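Local coordinates for redox-sensing transcriptional repressor rex (Thermoanaerobacter ethanolicus, PDB 3WG9), which represses transcription by binding DNA as a homodimer, probably in response to the cellular NADH/NAD(+) redox state, at the interface of chains A and B. Numbering follows the deposited sequence. Chains: chain A/B, Redox-sensing transcriptional repressor rex.

Contact 1: the interface of chains A and B. Residues chain A 7, 15, 56, 78; chain B 204, 211-212.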
# COMPACT_ATOMS: atom_id res chain seq x y z
N VAL A 7 2.81 19.04 -9.98
CA VAL A 7 2.17 19.17 -8.69
C VAL A 7 2.94 18.29 -7.68
O VAL A 7 3.61 17.31 -8.06
CB VAL A 7 0.70 18.71 -8.72
CG1 VAL A 7 0.14 18.71 -7.34
CG2 VAL A 7 -0.18 19.63 -9.62
N LEU A 15 -4.92 12.60 -3.71
CA LEU A 15 -5.97 12.59 -4.75
C LEU A 15 -6.72 11.28 -4.93
O LEU A 15 -7.95 11.29 -5.09
CB LEU A 15 -5.45 13.08 -6.11
CG LEU A 15 -4.82 14.46 -6.20
CD1 LEU A 15 -4.24 14.64 -7.57
CD2 LEU A 15 -5.82 15.60 -5.80
N PHE A 56 -5.71 22.48 -9.56
CA PHE A 56 -6.34 22.03 -10.80
C PHE A 56 -7.50 22.94 -11.27
O PHE A 56 -8.05 22.70 -12.33
CB PHE A 56 -6.79 20.54 -10.72
CG PHE A 56 -5.72 19.60 -10.13
CD1 PHE A 56 -4.63 19.23 -10.88
CD2 PHE A 56 -5.79 19.19 -8.79
CE1 PHE A 56 -3.64 18.41 -10.32
CE2 PHE A 56 -4.83 18.35 -8.24
CZ PHE A 56 -3.75 17.98 -9.00
N ILE A 78 -8.43 14.06 -13.65
CA ILE A 78 -7.11 14.45 -13.12
C ILE A 78 -6.19 13.22 -12.92
O ILE A 78 -4.96 13.29 -13.10
CB ILE A 78 -7.25 15.22 -11.80
CG1 ILE A 78 -7.93 16.59 -12.06
CG2 ILE A 78 -5.91 15.42 -11.15
CD1 ILE A 78 -8.59 17.19 -10.78
N TYR B 204 -1.81 9.15 -12.97
CA TYR B 204 -1.73 10.59 -12.81
C TYR B 204 -0.49 11.15 -13.47
O TYR B 204 -0.55 12.12 -14.27
CB TYR B 204 -1.85 11.02 -11.35
CG TYR B 204 -1.61 12.51 -11.22
CD1 TYR B 204 -2.66 13.39 -10.96
CD2 TYR B 204 -0.34 13.03 -11.33
CE1 TYR B 204 -2.41 14.79 -10.85
CE2 TYR B 204 -0.08 14.39 -11.24
CZ TYR B 204 -1.12 15.26 -10.98
OH TYR B 204 -0.81 16.62 -10.86
N LEU B 211 -2.35 17.23 -18.85
CA LEU B 211 -3.38 17.88 -18.04
C LEU B 211 -3.13 19.38 -17.93
O LEU B 211 -4.07 20.17 -17.96
CB LEU B 211 -3.41 17.28 -16.64
CG LEU B 211 -4.30 17.81 -15.52
CD1 LEU B 211 -5.79 17.70 -15.88
CD2 LEU B 211 -4.01 17.06 -14.16
N PHE B 212 -1.87 19.76 -17.72
CA PHE B 212 -1.51 21.17 -17.59
C PHE B 212 -1.23 21.85 -18.93
O PHE B 212 -0.94 23.03 -18.93
CB PHE B 212 -0.31 21.34 -16.65
CG PHE B 212 -0.66 21.16 -15.23
CD1 PHE B 212 -1.12 22.23 -14.49
CD2 PHE B 212 -0.63 19.89 -14.65
CE1 PHE B 212 -1.50 22.05 -13.17
CE2 PHE B 212 -0.99 19.71 -13.33
CZ PHE B 212 -1.42 20.78 -12.57
O HOH W 1 -2.72 13.79 -14.87

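Contact 2: the interface of chains A and B. Residues chain A 94, 97-98, 101; chain B 94.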
# COMPACT_ATOMS: atom_id res chain seq x y z
N ASN A 94 3.39 -16.32 -6.64
CA ASN A 94 2.09 -16.01 -6.00
C ASN A 94 1.67 -14.51 -6.11
O ASN A 94 0.55 -14.18 -6.43
CB ASN A 94 2.10 -16.44 -4.54
CG ASN A 94 2.04 -17.95 -4.42
OD1 ASN A 94 1.08 -18.59 -4.83
ND2 ASN A 94 3.05 -18.51 -3.86
N GLN A 97 0.52 -13.63 -9.63
CA GLN A 97 -0.80 -14.17 -9.97
C GLN A 97 -1.88 -13.45 -9.17
O GLN A 97 -2.97 -13.16 -9.68
CB GLN A 97 -0.85 -15.67 -9.60
CG GLN A 97 0.01 -16.53 -10.53
CD GLN A 97 -0.11 -18.02 -10.20
OE1 GLN A 97 -1.19 -18.55 -10.04
NE2 GLN A 97 1.02 -18.66 -10.02
N ALA A 98 -1.53 -13.12 -7.92
CA ALA A 98 -2.44 -12.31 -7.08
C ALA A 98 -2.77 -10.99 -7.79
O ALA A 98 -3.92 -10.57 -7.89
CB ALA A 98 -1.73 -12.04 -5.69
N ASN A 101 -5.01 -11.47 -10.84
CA ASN A 101 -6.38 -11.79 -10.43
C ASN A 101 -7.02 -10.69 -9.60
O ASN A 101 -8.13 -10.90 -9.10
CB ASN A 101 -6.44 -13.14 -9.67
CG ASN A 101 -6.30 -14.36 -10.62
OD1 ASN A 101 -7.16 -14.59 -11.46
ND2 ASN A 101 -5.17 -15.07 -10.53
N ASN B 94 -3.31 -17.27 -3.99
CA ASN B 94 -2.05 -16.59 -4.30
C ASN B 94 -1.77 -15.39 -3.40
O ASN B 94 -0.67 -15.25 -2.88
CB ASN B 94 -2.10 -16.14 -5.77
CG ASN B 94 -2.25 -17.34 -6.72
OD1 ASN B 94 -3.18 -17.40 -7.49
ND2 ASN B 94 -1.33 -18.30 -6.62
O HOH W 2 -2.05 -20.51 -8.60
O HOH W 3 -3.88 -17.98 -10.58

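Contact 3: the interface of chains A and B. Residues chain A 194, 196-197; chain B 16-17, 20.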
# COMPACT_ATOMS: atom_id res chain seq x y z
N HIS A 194 5.05 -0.06 -0.97
CA HIS A 194 5.66 -0.33 0.32
C HIS A 194 4.54 -0.80 1.27
O HIS A 194 3.99 0.03 2.01
CB HIS A 194 6.27 0.98 0.91
CG HIS A 194 7.25 1.67 -0.02
ND1 HIS A 194 8.46 1.11 -0.34
CD2 HIS A 194 7.17 2.83 -0.71
CE1 HIS A 194 9.09 1.88 -1.21
NE2 HIS A 194 8.35 2.97 -1.40
N SER A 196 4.83 -2.37 4.08
CA SER A 196 5.05 -2.17 5.51
C SER A 196 4.55 -0.78 5.97
O SER A 196 4.29 -0.61 7.19
CB SER A 196 6.52 -2.36 5.91
OG SER A 196 7.33 -1.48 5.15
N ASP A 197 4.47 0.20 5.08
CA ASP A 197 4.03 1.53 5.49
C ASP A 197 2.61 1.37 6.06
O ASP A 197 2.23 2.10 6.96
CB ASP A 197 3.98 2.51 4.35
CG ASP A 197 5.37 3.08 3.95
OD1 ASP A 197 6.41 2.69 4.54
OD2 ASP A 197 5.35 3.90 3.00
N PRO B 16 5.95 5.55 9.50
CA PRO B 16 6.66 4.48 8.79
C PRO B 16 7.51 4.97 7.62
O PRO B 16 8.51 4.32 7.33
CB PRO B 16 5.54 3.51 8.33
CG PRO B 16 4.35 3.90 9.27
CD PRO B 16 4.49 5.39 9.42
N ARG B 17 7.10 6.03 6.94
CA ARG B 17 7.93 6.62 5.89
C ARG B 17 9.25 7.12 6.49
O ARG B 17 10.34 6.83 5.96
CB ARG B 17 7.20 7.76 5.18
CG ARG B 17 5.84 7.37 4.56
CD ARG B 17 5.23 8.60 3.83
NE ARG B 17 6.19 9.12 2.85
CZ ARG B 17 6.46 10.41 2.66
NH1 ARG B 17 5.86 11.34 3.39
NH2 ARG B 17 7.30 10.77 1.71
N ARG B 20 11.40 3.89 7.31
CA ARG B 20 11.91 3.20 6.12
C ARG B 20 13.10 3.96 5.45
O ARG B 20 14.05 3.37 4.97
CB ARG B 20 10.74 3.12 5.10
CG ARG B 20 11.02 2.28 3.81
CD ARG B 20 9.71 1.86 3.07
NE ARG B 20 8.70 2.90 2.99
CZ ARG B 20 8.71 3.92 2.13
NH1 ARG B 20 9.72 4.04 1.28
NH2 ARG B 20 7.73 4.85 2.10

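Contact 1: the interface of chains A and B
B:Tyr204, on the C-terminal helix 195-214 of chain B, pushes its ring into an apolar pocket of chain A made by A:Val7, A:Leu15, A:Phe56 and A:Ile78. Its CG stands anti to the backbone N (chi1 174°), which carries the phenol end towards A:Val7 and A:Phe56. A:Phe56 comes from the opposite direction, and the two aromatic rings meet rim to rim: the phenol oxygen OH of B:Tyr204 lies in the plane of the A:Phe56 ring, 3.4 Å from its CE1. A:Ile78 runs alongside B:Tyr204, pointing the same way, with its CG2 methyl 3.6 Å from CE1 of the tyrosine. That methyl also sits over the centre of the A:Phe56 ring, 3.8 Å above its plane, and so packs on both aromatic groups. A:Val7 crosses at about a right angle; its CG2 is 3.3 Å from B:Tyr204 OH and 3.4 Å from CZ of B:Phe212. Two turns further along the helix, CD2 of B:Leu211 packs on the CG2 of A:Ile78, while CD1 of A:Leu15 touches the ring of B:Tyr204 at CE1. Water 1 joins the backbone carbonyl O atoms of A:Ile78 and B:Tyr204, at 2.9 and 2.8 Å respectively. The patch seats the swapped C-terminal helix of one subunit against the N-terminal winged-helix domain of the other, tying the DNA-binding part into the homodimer.

Contact 2: the interface of chains A and B
B:Asn94 lies against the start of helix 94-100 of chain A, where it meets its own counterpart, A:Asn94, and A:Gln97. A direct polar link is an amide-to-amide hydrogen bond: ND2 of B:Asn94 donates to OD1 of A:Asn94 at 3.0 Å, nearly straight (162° at H). The acceptor is met on a lone pair in its carbonyl plane, and the bond also lies in the amide plane of B:Asn94, although the two amides are turned 35° apart. CG of B:Asn94 lies beside its backbone N, opposite the carbonyl carbon (chi1 -61°), which sends the amide towards both partners. Water supplies the second kind of link. Water 2 bridges ND2 of B:Asn94, at 3.1 Å, to OE1 of A:Gln97, at 2.6 Å; water 3 connects the same OE1 to OD1 of B:Asn94. Apolar contact fills in behind, with CB of A:Gln97 3.6 Å from CG of B:Asn94. A leucine in place of B:Asn94 would probably leave OD1 of A:Asn94 without this donor and break both water bridges to A:Gln97. B:Asn94, like its twin, sits within the Rossmann glycine loop (GxGxxG) and contacts NAD(+) and NADH in ligand-bound forms, so the patch joins the nucleotide-binding domains beside their cofactor sites and may couple them.

Contact 3: the interface of chains A and B
A:His194 precedes helix 195-215 in an extended backbone stretch, whereas A:Asp197 lies in the first turn of that helix and faces B:Arg20 on the N-terminal helix 9-27 of chain B. The guanidinium of B:Arg20 is held on two sides. Along one edge it grips the carboxylate of A:Asp197 side-on: NE donates to OD1 at 2.8 Å in a nearly straight bond, and NH2 makes a more bent hydrogen bond, also a salt bridge, to OD2 at 2.7 Å. Both oxygens are met on their syn sides, though the carboxylate and guanidinium planes are turned 37° apart. Over one face lies the imidazole of A:His194, almost parallel at 9°, in a cation-pi stack that may disfavour protonation of the ring. A bend at chi3 (42°) turns the guanidinium of B:Arg20 towards both partners. B:Pro16, one turn earlier, rests its CB against CA of A:Asp197 at 3.8 Å, and B:Arg17 lays the aliphatic CG near OD2. Such a pairing ties the N-terminal DNA-binding domain of one subunit to the other subunit's C-terminal helix, beside a histidine that can bind zinc. NH1 of B:Arg20 sits over the centre of the A:His194 ring, 3.3 Å from its centroid.

The C-alpha centres of contacts 1 and 2 are about 31 Å apart, those of contacts 1 and 3 about 25 Å, and those of contacts 2 and 3 about 23 Å. Contacts 1 and 3 share, with the chains exchanged, helix 9-27 and the C-terminal helix; contact 1 adds helix 68-78 and loop residues. The start of the C-terminal helix serves contact 3 and its middle and far end contact 1, so it spans the partner's N-terminal domain. Contact 2 instead joins the nucleotide-binding domains. Together they link both parts of the homodimer, a layout through which cofactor binding could alter the placement of the DNA-binding domains.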